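Local atomic coordinates of carbohydrate-binding module family 14 protein (PDB entry 4Z4A), a protein that probably binds chitin as a fungal effector of carbohydrate-binding module family 14, an Avr4 ortholog linked to recognition by the Cf-4 receptor. Residues 31-35 and 36-40. Residues are numbered along the deposited sequence; the frame is centred on the assembly and turned at random.
Sequences ADIKT and TKCLG
Thr36 turns its hydroxyl back over the last helical turn and meets the carbonyl of Asp32. Thr36 OG1 donates to Asp32 O at 2.6 Å, and the backbone N of Thr36 donates to the same Asp32 O at 3.0 Å. The two donors come to that oxygen from opposite faces of its carbonyl plane. OG1 stands between the backbone N and the carbonyl carbon (chi1 66°), which carries it back to the carbonyl of the preceding turn. Thr36 OG1 also accepts from Cys38 N at 2.9 Å, which makes an ST turn. One hydroxyl thus ties the helix end to the exit loop.

Lys37 is the first residue past the helix and has positive phi. Lys37 N still donates to Ile33 O at 2.9 Å, from above the carbonyl plane. A type I' turn from Thr36 to Leu39 then carries the chain away. On the exposed side, water 1 donates to Lys34 O and makes a weak link to Lys37 NZ.

The apolar part is small. Ile33 CG1 lies beside Cys38 SG at 3.9 Å. Within the helix, Thr35 OG1 and its own N both donate to Ala31 O, again from opposite faces of the carbonyl.

Cys38 is paired with Cys44 in a disulfide, which pins the exit loop close to the start of strand 45-48. Asp32 OD2 bonds to Tyr46 OH on that strand. Ile33 and Cys38 both rest on Pro60 at the end of strand 54-60, so helix 30-36 and its exit loop sit against strand 45-48 and the far end of strand 54-60 of the three-stranded sheet.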
loop_
_atom_site.group_PDB
_atom_site.type_symbol
_atom_site.label_atom_id
_atom_site.label_comp_id
_atom_site.label_asym_id
_atom_site.label_seq_id
_atom_site.Cartn_x
_atom_site.Cartn_y
_atom_site.Cartn_z
ATOM N N ALA B 31 -18.269 -4.895 1.732
ATOM C CA ALA B 31 -18.728 -4.062 0.652
ATOM C C ALA B 31 -17.542 -3.510 -0.131
ATOM O O ALA B 31 -17.592 -3.402 -1.349
ATOM C CB ALA B 31 -19.561 -2.934 1.171
ATOM N N ASP B 32 -16.477 -3.128 0.571
ATOM C CA ASP B 32 -15.332 -2.543 -0.118
ATOM C C ASP B 32 -14.584 -3.581 -0.994
ATOM O O ASP B 32 -14.116 -3.279 -2.095
ATOM C CB ASP B 32 -14.347 -1.934 0.869
ATOM C CG ASP B 32 -14.794 -0.587 1.427
ATOM O OD1 ASP B 32 -15.559 0.132 0.744
ATOM O OD2 ASP B 32 -14.282 -0.221 2.515
ATOM N N ILE B 33 -14.466 -4.790 -0.480
ATOM C CA ILE B 33 -13.822 -5.873 -1.220
ATOM C C ILE B 33 -14.635 -6.199 -2.443
ATOM O O ILE B 33 -14.098 -6.348 -3.522
ATOM C CB ILE B 33 -13.645 -7.095 -0.318
ATOM C CG1 ILE B 33 -12.603 -6.744 0.761
ATOM C CG2 ILE B 33 -13.131 -8.298 -1.127
ATOM C CD1 ILE B 33 -13.002 -7.205 2.120
ATOM N N LYS B 34 -15.950 -6.319 -2.287
ATOM C CA LYS B 34 -16.788 -6.680 -3.436
ATOM C C LYS B 34 -16.840 -5.608 -4.498
ATOM O O LYS B 34 -16.857 -5.910 -5.671
ATOM C CB LYS B 34 -18.231 -6.993 -2.996
ATOM C CG LYS B 34 -18.434 -8.206 -2.113
ATOM C CD LYS B 34 -19.897 -8.168 -1.640
ATOM C CE LYS B 34 -20.508 -9.527 -1.411
ATOM N NZ LYS B 34 -20.219 -10.004 -0.034
ATOM N N THR B 35 -16.877 -4.345 -4.089
ATOM C CA THR B 35 -17.082 -3.258 -4.994
ATOM C C THR B 35 -15.807 -2.865 -5.742
ATOM O O THR B 35 -15.872 -2.485 -6.896
ATOM C CB THR B 35 -17.627 -2.046 -4.223
ATOM O OG1 THR B 35 -18.964 -2.344 -3.801
ATOM C CG2 THR B 35 -17.691 -0.855 -5.085
ATOM N N THR B 36 -14.664 -2.960 -5.072
ATOM C CA THR B 36 -13.362 -2.469 -5.614
ATOM C C THR B 36 -12.373 -3.574 -5.937
ATOM O O THR B 36 -11.444 -3.335 -6.724
ATOM C CB THR B 36 -12.613 -1.503 -4.627
ATOM O OG1 THR B 36 -12.199 -2.181 -3.437
ATOM C CG2 THR B 36 -13.492 -0.288 -4.286
ATOM N N LYS B 37 -12.529 -4.734 -5.275
ATOM C CA LYS B 37 -11.583 -5.847 -5.317
ATOM C C LYS B 37 -10.225 -5.390 -4.754
ATOM O O LYS B 37 -9.191 -6.032 -4.985
ATOM C CB LYS B 37 -11.413 -6.406 -6.729
ATOM C CG LYS B 37 -12.655 -7.086 -7.259
ATOM C CD LYS B 37 -12.281 -7.793 -8.551
ATOM C CE LYS B 37 -13.374 -8.737 -9.013
ATOM N NZ LYS B 37 -14.306 -7.932 -9.818
ATOM N N CYS B 38 -10.272 -4.278 -4.035
ATOM C CA CYS B 38 -9.076 -3.631 -3.493
ATOM C C CYS B 38 -7.977 -3.388 -4.527
ATOM O O CYS B 38 -6.798 -3.349 -4.170
ATOM C CB CYS B 38 -8.557 -4.456 -2.304
ATOM S SG CYS B 38 -9.731 -4.754 -0.951
ATOM N N LEU B 39 -8.351 -3.203 -5.808
ATOM C CA LEU B 39 -7.401 -3.103 -6.892
ATOM C C LEU B 39 -6.633 -1.802 -6.868
ATOM O O LEU B 39 -5.452 -1.800 -7.201
ATOM C CB LEU B 39 -8.125 -3.243 -8.250
ATOM C CG LEU B 39 -8.597 -4.669 -8.464
ATOM C CD1 LEU B 39 -9.473 -4.727 -9.720
ATOM C CD2 LEU B 39 -7.446 -5.636 -8.643
ATOM N N GLY B 40 -7.262 -0.708 -6.449
ATOM C CA GLY B 40 -6.592 0.590 -6.421
ATOM C C GLY B 40 -5.658 0.739 -5.221
ATOM O O GLY B 40 -5.902 0.193 -4.158
HETATM O O HOH W 1 -16.244 -8.095 -7.001
#